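Local coordinates for protein myosin-I heavy chain (Dictyostelium discoideum, PDB 5EJR) that works as an actin-based motor with ATPase activity in early phagocytosis and adhesion, this chain being its C-terminal MyTH4-FERM tail domain, at residues R13-F17 / P38-F42; Y112-N116 / Q151-R155; R215-Q219 / L322-Q326; R296-L300 / S499-Y504. All blocks are in the same frame, centred on the assembly; numbering follows the deposited sequence. Where two conformers were deposited one is given.

Interaction 1: R13-F17 / P38-F42; sequences RFRSF and PNTAF
An aromatic cluster of F14, F17 and F42 ties the start of helix 15-25 to the 3-10 turn 38-41, in the N-terminal part of this MyTH4-FERM tail. F14 takes the N-cap position with extended backbone angles (-72/147), after which R15 to F17 turn into helix. The two backbones come closest at S16 and P38, whose CA atoms are 4.8 Å apart. F14, with chi1 of -101° between wells, makes an offset stack on F42 (chi1 m), centroids 5.0 Å apart and planes at 29°, while F14 CD2 touches A41 CB at 3.7 Å. A methyl suits that spot because it fits the ring edge without pushing the stack apart. F17 (chi1 m) meets F42 rim to rim, centroids 5.8 Å apart. One face of F17 receives P38 in a CH-pi contact, CB lying 3.5 Å from the ring centroid and almost on its normal; proline's constrained ring holds its CB over the aromatic face. W9 of helix 5-11 also touches F14, and L6 and A10 touch F42, so that helix packs against the cluster as well. A small polar side chain suits position 16, where the turn passes close by: S16, in the p rotamer, sends its hydroxyl past A41 CB at 3.4 Å to donate a 2.9 Å hydrogen bond from OG to P38 O.

Interaction 2: Y112-N116 / Q151-R155; sequences YRQTN and QLMSR
Y112, buried with its chi1 at t, lays its ring beside L152 and brings its hydroxyl to Q151 and R155, joining the C-terminal part of helix 104-113 to helix 142-159 within the all-helical MyTH4 domain. The backbones stay about a side chain apart: CA atoms are 8.9 Å apart for Y112 and L152, and 9.0 Å for N116 and R155. Y112 CD1 meets L152 CD2 at 4.2 Å. Q151 (chi1 t, chi2 p) donates from NE2 to Y112 OH at 2.8 Å. A type I turn runs from R113 to N116, and T115 (p) bonds from OG1 back to Y112 O at 2.7 Å. R155, with chi1 to chi3 all m, folds across the gap: NH2 donates to T115 O at 3.0 Å, and NH1 to T115 OG1 at 3.3 Å and weakly to Y112 OH at 3.3 Å. N116 OD1 lies over one face of the guanidinium. F128 of helix 121-137 touches both T115 and R155, and L152 turns to helix 164-178. Arginine suits this place because its planar donors serve a carbonyl and hydroxyls together; these are charge-assisted hydrogen bonds to neutral acceptors, with no salt bridge, occupying T115 O, T115 OG1 and Y112 OH.

Interaction 3: R215-Q219 / L322-Q326; sequences RFIDQ and LTYCQ. With EDO (1,2-ethanediol), chain H.
I217 is the bump of this contact, carried at the tip of the turn between strands 211-215 and 221-225 in the ubiquitin-like part of the FERM domain and set into a hollow on helix 317-332. The hollow is made by L322, C325 and Q326, one helical turn's worth of surface. A type I turn runs from F216 to Q219, closed by Q219 N to F216 O at 3.0 Å, and it brings I217 CA within 6.1 Å of Q326 CA. With chi1 t and chi2 p, I217 places CG2 3.8 Å from L322 CD2 and 3.4 Å from C325 SG, while CG1 rests 3.7 Å from the backbone CA of Q326. A branched side chain suits the site because its two arms spread across the hollow. L322 (chi1 m, chi2 t) answers as a bump in the other direction, its CD1 reaching F216 CD2 at 4.0 Å. C325 (t), one of two deposited conformers, borders the hollow next to D218, with SG 4.0 Å from D218 N. No hydrogen bond joins the segments, so fit of shape does the work. The polar end of Q326 turns elsewhere, its OE1 to R296 N and its NE2 to a 1,2-ethanediol O2 at 2.9 Å. Around the join, F216 stacks on Y243 of helix 232-243 and touches V294 of strand 290-296, while L322 also touches Y243.

Interaction 4: R296-L300 / S499-Y504; sequences RRFFL and SVYQFY. With EDO (1,2-ethanediol), chain E.
R297 begins the contact with helix 494-505, where the link out of the ubiquitin-like lobe of the FERM domain packs on the C-terminal helix of its PH-like lobe. R297 NE donates to O1 of a 1,2-ethanediol, probably from the crystallisation liquor, at 3.1 Å, and the diol's O2 shares a hydrogen bond with S499 OG at 2.7 Å; R297 NH2 bonds S256. Next, F298, extended (-112/141) with chi1 m, fills the centre of an aromatic cluster. Its ring stacks face to face on F503 (chi1 t), centroids 3.9 Å apart and planes at 17°, and points its edge at the face of Y504 (chi1 m), centroids 5.2 Å apart and planes at 86°. A flat ring suits this slot since face and edge both find partners; V500 CG1 lies 4.1 Å from F298 CE1. F299 points its CA-to-CB bond away, its ring meeting F420 edge-to-face. L300 (chi1 m, chi2 t) puts CD1 3.7 Å from F503 CE1 and CD2 3.8 Å from Y504 CD1, CD2 lying near both rings. Tyrosine suits 504 because its hydroxyl reaches the passing backbone: one water links it to R297 O, and F299 N donates to Y504 OH at 3.0 Å.

Interactions 1 and 2 lie toward one end of the elongated chain, 3 and 4 toward the other. Within each pair the contacts touch: A41 O meets R113 NH1 at 2.8 Å, and Q326 OE1 meets R296 N at 2.7 Å. Half the touching residues of interactions 2 and 3 are buried, against two of seven in interaction 1; interaction 3 alone includes an exposed one, D218. Interactions 1 and 4 use aromatic clusters, each with one direct hydrogen bond; interaction 2, between helix 142-159 and Y112 with the turn R113 to N116, is mainly polar. Apolar interaction 3 seats a ubiquitin-like-lobe turn on helix 317-332; interaction 4 packs the connection leaving that lobe on helix 494-505.

Interaction 1: R13-F17 / P38-F42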
# COMPACT_ATOMS: atom_id res chain seq x y z
N ARG A 13 39.56 1.49 4.30
CA ARG A 13 38.29 2.09 4.72
C ARG A 13 37.86 1.77 6.15
O ARG A 13 37.27 2.62 6.81
CB ARG A 13 37.15 1.72 3.74
CG ARG A 13 37.35 2.16 2.29
CD ARG A 13 36.36 1.47 1.37
NE ARG A 13 36.42 1.95 -0.01
CZ ARG A 13 37.19 1.44 -0.96
NH1 ARG A 13 38.01 0.43 -0.68
NH2 ARG A 13 37.16 1.93 -2.19
N PHE A 14 38.12 0.54 6.61
CA PHE A 14 37.73 0.14 7.97
C PHE A 14 38.64 0.83 8.98
O PHE A 14 39.82 1.06 8.69
CB PHE A 14 37.82 -1.39 8.13
CG PHE A 14 36.52 -2.17 8.05
CD1 PHE A 14 35.61 -1.93 7.03
CD2 PHE A 14 36.24 -3.18 8.96
CE1 PHE A 14 34.42 -2.67 6.94
CE2 PHE A 14 35.06 -3.93 8.87
CZ PHE A 14 34.15 -3.66 7.86
N ARG A 15 38.09 1.15 10.16
CA ARG A 15 38.82 1.78 11.26
C ARG A 15 39.98 0.88 11.71
O ARG A 15 41.13 1.35 11.76
CB ARG A 15 37.89 2.05 12.46
CG ARG A 15 36.80 3.10 12.20
CD ARG A 15 36.23 3.61 13.50
NE ARG A 15 35.00 4.38 13.33
CZ ARG A 15 34.95 5.68 13.05
NH1 ARG A 15 36.08 6.37 12.86
NH2 ARG A 15 33.79 6.30 12.93
N SER A 16 39.69 -0.42 11.96
CA SER A 16 40.63 -1.46 12.42
C SER A 16 41.85 -1.64 11.50
O SER A 16 42.95 -1.86 12.01
CB SER A 16 39.92 -2.79 12.63
OG SER A 16 39.43 -3.32 11.41
N PHE A 17 41.65 -1.52 10.18
CA PHE A 17 42.73 -1.64 9.19
C PHE A 17 43.54 -0.34 9.08
O PHE A 17 44.73 -0.40 8.79
CB PHE A 17 42.19 -2.06 7.82
CG PHE A 17 41.78 -3.51 7.74
CD1 PHE A 17 40.53 -3.93 8.19
CD2 PHE A 17 42.64 -4.46 7.21
CE1 PHE A 17 40.16 -5.27 8.12
CE2 PHE A 17 42.27 -5.81 7.14
CZ PHE A 17 41.03 -6.20 7.59
N PRO A 38 43.36 -6.71 12.51
CA PRO A 38 42.27 -5.91 11.91
C PRO A 38 41.09 -6.70 11.35
O PRO A 38 39.98 -6.17 11.28
CB PRO A 38 42.98 -5.10 10.82
CG PRO A 38 44.19 -5.90 10.48
CD PRO A 38 44.63 -6.48 11.80
N ASN A 39 41.32 -7.97 10.97
CA ASN A 39 40.31 -8.87 10.42
C ASN A 39 39.20 -9.24 11.43
O ASN A 39 38.12 -9.63 11.00
CB ASN A 39 40.95 -10.12 9.81
CG ASN A 39 41.92 -9.82 8.68
OD1 ASN A 39 41.53 -9.58 7.54
ND2 ASN A 39 43.20 -9.82 8.99
N THR A 40 39.45 -9.07 12.76
CA THR A 40 38.48 -9.37 13.83
C THR A 40 37.20 -8.49 13.75
O THR A 40 36.19 -8.79 14.40
CB THR A 40 39.14 -9.30 15.23
OG1 THR A 40 39.54 -7.97 15.51
CG2 THR A 40 40.32 -10.25 15.37
N ALA A 41 37.26 -7.40 12.95
CA ALA A 41 36.15 -6.48 12.74
C ALA A 41 35.09 -7.15 11.86
O ALA A 41 33.93 -6.76 11.93
CB ALA A 41 36.65 -5.20 12.08
N PHE A 42 35.48 -8.17 11.07
CA PHE A 42 34.60 -8.95 10.20
C PHE A 42 33.89 -10.09 10.95
O PHE A 42 33.09 -10.81 10.35
CB PHE A 42 35.39 -9.56 9.04
CG PHE A 42 35.89 -8.59 8.00
CD1 PHE A 42 34.99 -7.89 7.20
CD2 PHE A 42 37.25 -8.44 7.77
CE1 PHE A 42 35.46 -7.01 6.22
CE2 PHE A 42 37.71 -7.57 6.78
CZ PHE A 42 36.81 -6.87 6.01

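Interaction 2: Y112-N116 / Q151-R155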
# COMPACT_ATOMS: atom_id res chain seq x y z
N TYR A 112 26.69 -8.41 7.55
CA TYR A 112 27.59 -9.49 7.17
C TYR A 112 28.49 -9.95 8.33
O TYR A 112 28.56 -11.15 8.62
CB TYR A 112 28.42 -9.16 5.92
CG TYR A 112 29.32 -10.32 5.56
CD1 TYR A 112 28.82 -11.46 4.94
CD2 TYR A 112 30.65 -10.34 5.99
CE1 TYR A 112 29.63 -12.57 4.70
CE2 TYR A 112 31.47 -11.45 5.76
CZ TYR A 112 30.95 -12.56 5.11
OH TYR A 112 31.75 -13.64 4.88
N ARG A 113 29.19 -9.00 8.98
CA ARG A 113 30.07 -9.27 10.14
C ARG A 113 29.32 -10.13 11.17
O ARG A 113 29.88 -11.09 11.69
CB ARG A 113 30.53 -7.94 10.78
CG ARG A 113 30.97 -8.04 12.24
CD ARG A 113 30.73 -6.75 12.97
NE ARG A 113 30.83 -6.89 14.42
CZ ARG A 113 31.92 -6.60 15.12
NH1 ARG A 113 33.02 -6.19 14.51
NH2 ARG A 113 31.92 -6.72 16.44
N GLN A 114 28.05 -9.81 11.42
CA GLN A 114 27.29 -10.54 12.42
C GLN A 114 26.88 -11.97 11.98
O GLN A 114 26.49 -12.77 12.83
CB GLN A 114 26.12 -9.71 12.91
CG GLN A 114 26.56 -8.51 13.78
CD GLN A 114 27.16 -8.92 15.11
OE1 GLN A 114 28.37 -9.11 15.26
NE2 GLN A 114 26.31 -9.10 16.11
N THR A 115 27.06 -12.31 10.69
CA THR A 115 26.78 -13.66 10.17
C THR A 115 28.05 -14.55 10.19
O THR A 115 27.94 -15.77 10.11
CB THR A 115 26.24 -13.62 8.72
OG1 THR A 115 27.30 -13.35 7.81
CG2 THR A 115 25.10 -12.65 8.53
N ASN A 116 29.23 -13.92 10.24
CA ASN A 116 30.54 -14.58 10.22
C ASN A 116 30.97 -14.97 11.64
O ASN A 116 31.18 -14.10 12.48
CB ASN A 116 31.57 -13.64 9.57
CG ASN A 116 32.70 -14.31 8.84
OD1 ASN A 116 32.57 -15.41 8.27
ND2 ASN A 116 33.81 -13.61 8.73
N GLN A 151 32.48 -12.37 -1.70
CA GLN A 151 32.49 -12.85 -0.33
C GLN A 151 31.27 -13.75 -0.09
O GLN A 151 31.43 -14.84 0.45
CB GLN A 151 32.52 -11.68 0.67
CG GLN A 151 32.69 -12.11 2.13
CD GLN A 151 34.10 -12.52 2.54
OE1 GLN A 151 35.06 -12.49 1.76
NE2 GLN A 151 34.25 -12.91 3.81
N LEU A 152 30.05 -13.31 -0.50
CA LEU A 152 28.82 -14.10 -0.36
C LEU A 152 28.97 -15.41 -1.12
O LEU A 152 28.65 -16.47 -0.58
CB LEU A 152 27.59 -13.33 -0.87
CG LEU A 152 27.14 -12.08 -0.11
CD1 LEU A 152 25.87 -11.52 -0.72
CD2 LEU A 152 26.90 -12.36 1.37
N MET A 153 29.53 -15.34 -2.37
CA MET A 153 29.83 -16.47 -3.25
C MET A 153 30.76 -17.46 -2.53
O MET A 153 30.54 -18.67 -2.61
CB MET A 153 30.49 -15.98 -4.55
CG MET A 153 29.52 -15.38 -5.57
SD MET A 153 30.40 -14.83 -7.07
CE MET A 153 29.07 -14.02 -7.95
N SER A 154 31.78 -16.94 -1.78
CA SER A 154 32.73 -17.77 -1.00
C SER A 154 32.05 -18.43 0.20
O SER A 154 32.32 -19.59 0.51
CB SER A 154 33.91 -16.93 -0.52
OG SER A 154 34.80 -16.65 -1.59
N ARG A 155 31.16 -17.70 0.87
CA ARG A 155 30.42 -18.26 2.00
C ARG A 155 29.43 -19.31 1.50
O ARG A 155 29.11 -20.23 2.25
CB ARG A 155 29.65 -17.16 2.74
CG ARG A 155 30.53 -16.28 3.60
CD ARG A 155 31.05 -16.98 4.86
NE ARG A 155 29.99 -17.43 5.78
CZ ARG A 155 29.40 -16.65 6.68
NH1 ARG A 155 29.69 -15.36 6.75
NH2 ARG A 155 28.48 -17.16 7.50

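Interaction 3: R215-Q219 / L322-Q326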
# COMPACT_ATOMS: atom_id res chain seq x y z
N ARG A 215 -10.56 -8.46 -0.88
CA ARG A 215 -12.01 -8.53 -0.74
C ARG A 215 -12.73 -7.78 -1.85
O ARG A 215 -12.16 -6.85 -2.44
CB ARG A 215 -12.46 -8.02 0.62
CG ARG A 215 -11.82 -8.76 1.79
CD ARG A 215 -12.62 -8.59 3.05
NE ARG A 215 -11.77 -8.63 4.24
CZ ARG A 215 -12.19 -8.39 5.48
NH1 ARG A 215 -13.47 -8.11 5.70
NH2 ARG A 215 -11.34 -8.43 6.49
N PHE A 216 -13.97 -8.19 -2.13
CA PHE A 216 -14.85 -7.53 -3.09
C PHE A 216 -16.02 -7.02 -2.27
O PHE A 216 -16.15 -7.39 -1.11
CB PHE A 216 -15.30 -8.48 -4.21
CG PHE A 216 -14.23 -8.71 -5.25
CD1 PHE A 216 -13.19 -9.61 -5.01
CD2 PHE A 216 -14.28 -8.05 -6.47
CE1 PHE A 216 -12.18 -9.80 -5.97
CE2 PHE A 216 -13.27 -8.26 -7.43
CZ PHE A 216 -12.22 -9.11 -7.16
N ILE A 217 -16.85 -6.17 -2.87
CA ILE A 217 -18.01 -5.54 -2.23
C ILE A 217 -19.04 -6.57 -1.68
O ILE A 217 -19.72 -6.27 -0.70
CB ILE A 217 -18.65 -4.50 -3.21
CG1 ILE A 217 -19.66 -3.55 -2.51
CG2 ILE A 217 -19.26 -5.17 -4.44
CD1 ILE A 217 -19.02 -2.38 -1.79
N ASP A 218 -19.12 -7.77 -2.28
CA ASP A 218 -20.07 -8.80 -1.85
C ASP A 218 -19.56 -9.58 -0.63
O ASP A 218 -20.25 -10.48 -0.15
CB ASP A 218 -20.46 -9.73 -3.03
CG ASP A 218 -19.37 -10.62 -3.62
OD1 ASP A 218 -18.19 -10.46 -3.24
OD2 ASP A 218 -19.70 -11.46 -4.49
N GLN A 219 -18.36 -9.20 -0.13
CA GLN A 219 -17.64 -9.78 1.02
C GLN A 219 -16.90 -11.08 0.65
O GLN A 219 -16.24 -11.67 1.50
CB GLN A 219 -18.54 -9.94 2.27
CG GLN A 219 -19.07 -8.63 2.82
CD GLN A 219 -20.16 -8.87 3.84
OE1 GLN A 219 -21.36 -8.87 3.51
NE2 GLN A 219 -19.78 -9.09 5.09
N LEU A 322 -21.16 -6.11 -9.80
CA LEU A 322 -20.30 -5.48 -8.80
C LEU A 322 -20.63 -4.02 -8.65
O LEU A 322 -20.59 -3.50 -7.53
CB LEU A 322 -18.83 -5.65 -9.10
CG LEU A 322 -18.25 -7.03 -8.87
CD1 LEU A 322 -16.82 -7.08 -9.41
CD2 LEU A 322 -18.28 -7.42 -7.36
N THR A 323 -20.99 -3.36 -9.76
CA THR A 323 -21.39 -1.95 -9.75
C THR A 323 -22.67 -1.76 -8.99
O THR A 323 -22.74 -0.86 -8.14
CB THR A 323 -21.48 -1.40 -11.18
OG1 THR A 323 -20.20 -1.58 -11.79
CG2 THR A 323 -21.85 0.09 -11.20
N TYR A 324 -23.71 -2.56 -9.32
CA TYR A 324 -25.00 -2.47 -8.66
C TYR A 324 -24.80 -2.66 -7.14
O TYR A 324 -25.27 -1.85 -6.35
CB TYR A 324 -26.01 -3.50 -9.24
CG TYR A 324 -27.17 -3.73 -8.30
CD1 TYR A 324 -28.10 -2.72 -8.03
CD2 TYR A 324 -27.31 -4.93 -7.61
CE1 TYR A 324 -29.14 -2.91 -7.14
CE2 TYR A 324 -28.32 -5.12 -6.67
CZ TYR A 324 -29.22 -4.09 -6.42
OH TYR A 324 -30.23 -4.30 -5.54
N CYS A 325 -24.10 -3.75 -6.76
CA CYS A 325 -23.75 -4.13 -5.39
C CYS A 325 -23.05 -2.97 -4.65
O CYS A 325 -23.39 -2.69 -3.50
CB CYS A 325 -22.90 -5.39 -5.41
SG CYS A 325 -22.45 -6.04 -3.78
N GLN A 326 -22.13 -2.25 -5.33
CA GLN A 326 -21.37 -1.12 -4.74
C GLN A 326 -22.28 0.09 -4.49
O GLN A 326 -22.20 0.67 -3.42
CB GLN A 326 -20.17 -0.73 -5.62
CG GLN A 326 -19.35 0.41 -5.05
CD GLN A 326 -18.12 0.63 -5.87
OE1 GLN A 326 -17.39 -0.30 -6.19
NE2 GLN A 326 -17.88 1.86 -6.26
C1 EDO H . -20.91 6.03 -7.25
O1 EDO H . -20.06 6.98 -6.65
C2 EDO H . -20.41 4.55 -7.24
O2 EDO H . -19.60 4.17 -6.14

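Interaction 4: R296-L300 / S499-Y504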
# COMPACT_ATOMS: atom_id res chain seq x y z
N ARG A 296 -15.27 -0.29 -7.81
CA ARG A 296 -15.31 0.29 -9.14
C ARG A 296 -14.98 1.76 -8.91
O ARG A 296 -15.61 2.44 -8.07
CB ARG A 296 -16.66 0.14 -9.84
CG ARG A 296 -16.52 0.77 -11.23
CD ARG A 296 -17.68 0.55 -12.06
NE ARG A 296 -17.65 1.35 -13.27
CZ ARG A 296 -18.55 1.21 -14.22
NH1 ARG A 296 -19.50 0.29 -14.11
NH2 ARG A 296 -18.52 1.98 -15.29
N ARG A 297 -13.87 2.16 -9.51
CA ARG A 297 -13.27 3.47 -9.31
C ARG A 297 -13.76 4.49 -10.31
O ARG A 297 -14.05 5.61 -9.92
CB ARG A 297 -11.74 3.34 -9.34
CG ARG A 297 -10.95 4.65 -9.05
CD ARG A 297 -10.98 5.08 -7.59
NE ARG A 297 -10.36 4.09 -6.70
CZ ARG A 297 -10.90 3.66 -5.55
NH1 ARG A 297 -12.07 4.13 -5.14
NH2 ARG A 297 -10.26 2.76 -4.81
N PHE A 298 -13.83 4.13 -11.59
CA PHE A 298 -14.18 5.09 -12.63
C PHE A 298 -15.53 4.86 -13.29
O PHE A 298 -15.92 3.73 -13.56
CB PHE A 298 -13.06 5.12 -13.68
CG PHE A 298 -11.71 5.45 -13.09
CD1 PHE A 298 -11.40 6.75 -12.67
CD2 PHE A 298 -10.71 4.49 -13.01
CE1 PHE A 298 -10.13 7.06 -12.15
CE2 PHE A 298 -9.43 4.80 -12.51
CZ PHE A 298 -9.16 6.08 -12.07
N PHE A 299 -16.22 5.96 -13.57
CA PHE A 299 -17.55 5.97 -14.17
C PHE A 299 -17.51 6.94 -15.32
O PHE A 299 -17.50 8.15 -15.09
CB PHE A 299 -18.61 6.40 -13.13
CG PHE A 299 -18.83 5.36 -12.05
CD1 PHE A 299 -17.99 5.30 -10.94
CD2 PHE A 299 -19.88 4.45 -12.15
CE1 PHE A 299 -18.19 4.32 -9.95
CE2 PHE A 299 -20.08 3.48 -11.16
CZ PHE A 299 -19.24 3.41 -10.07
N LEU A 300 -17.38 6.42 -16.55
CA LEU A 300 -17.24 7.22 -17.78
C LEU A 300 -18.54 7.42 -18.53
O LEU A 300 -18.63 8.35 -19.34
CB LEU A 300 -16.20 6.55 -18.71
CG LEU A 300 -14.73 6.66 -18.21
CD1 LEU A 300 -13.76 5.96 -19.19
CD2 LEU A 300 -14.29 8.12 -18.08
N SER A 499 -3.23 9.77 -10.33
CA SER A 499 -3.78 8.64 -11.07
C SER A 499 -5.28 8.89 -11.46
O SER A 499 -5.66 8.70 -12.62
CB SER A 499 -3.61 7.35 -10.26
OG SER A 499 -4.64 6.41 -10.53
N VAL A 500 -6.11 9.33 -10.50
CA VAL A 500 -7.54 9.62 -10.76
C VAL A 500 -7.67 10.80 -11.72
O VAL A 500 -8.41 10.70 -12.72
CB VAL A 500 -8.32 9.83 -9.44
CG1 VAL A 500 -9.74 10.32 -9.70
CG2 VAL A 500 -8.34 8.54 -8.63
N TYR A 501 -6.99 11.92 -11.44
CA TYR A 501 -7.03 13.06 -12.35
C TYR A 501 -6.54 12.65 -13.79
O TYR A 501 -7.22 12.95 -14.75
CB TYR A 501 -6.19 14.26 -11.80
CG TYR A 501 -6.23 15.46 -12.73
CD1 TYR A 501 -5.36 15.55 -13.81
CD2 TYR A 501 -7.18 16.45 -12.58
CE1 TYR A 501 -5.44 16.60 -14.72
CE2 TYR A 501 -7.26 17.52 -13.47
CZ TYR A 501 -6.39 17.58 -14.55
OH TYR A 501 -6.44 18.64 -15.42
N GLN A 502 -5.39 11.99 -13.92
CA GLN A 502 -4.90 11.58 -15.26
C GLN A 502 -5.94 10.75 -16.02
O GLN A 502 -6.22 11.03 -17.19
CB GLN A 502 -3.55 10.82 -15.16
CG GLN A 502 -3.05 10.19 -16.48
CD GLN A 502 -2.81 11.17 -17.63
OE1 GLN A 502 -2.92 10.80 -18.80
NE2 GLN A 502 -2.42 12.41 -17.33
N PHE A 503 -6.56 9.77 -15.34
CA PHE A 503 -7.54 8.89 -16.00
C PHE A 503 -8.70 9.64 -16.58
O PHE A 503 -9.00 9.47 -17.76
CB PHE A 503 -8.03 7.75 -15.08
CG PHE A 503 -8.94 6.76 -15.78
CD1 PHE A 503 -10.30 7.00 -15.91
CD2 PHE A 503 -8.42 5.60 -16.34
CE1 PHE A 503 -11.13 6.10 -16.58
CE2 PHE A 503 -9.25 4.70 -17.01
CZ PHE A 503 -10.60 4.95 -17.11
N TYR A 504 -9.34 10.48 -15.77
CA TYR A 504 -10.52 11.22 -16.23
C TYR A 504 -10.22 12.34 -17.22
O TYR A 504 -10.96 12.51 -18.20
CB TYR A 504 -11.28 11.76 -15.02
CG TYR A 504 -12.22 10.80 -14.33
CD1 TYR A 504 -13.21 10.13 -15.04
CD2 TYR A 504 -12.20 10.66 -12.94
CE1 TYR A 504 -14.13 9.30 -14.39
CE2 TYR A 504 -13.14 9.87 -12.28
CZ TYR A 504 -14.11 9.21 -13.00
OH TYR A 504 -15.02 8.44 -12.33
C1 EDO E . -7.21 4.97 -8.40
O1 EDO E . -7.61 3.65 -8.00
C2 EDO E . -5.85 5.37 -7.71
O2 EDO E . -4.80 4.72 -8.42
O HOH W 1 -14.71 8.16 -9.73
O HOH W 2 -17.54 10.18 -13.24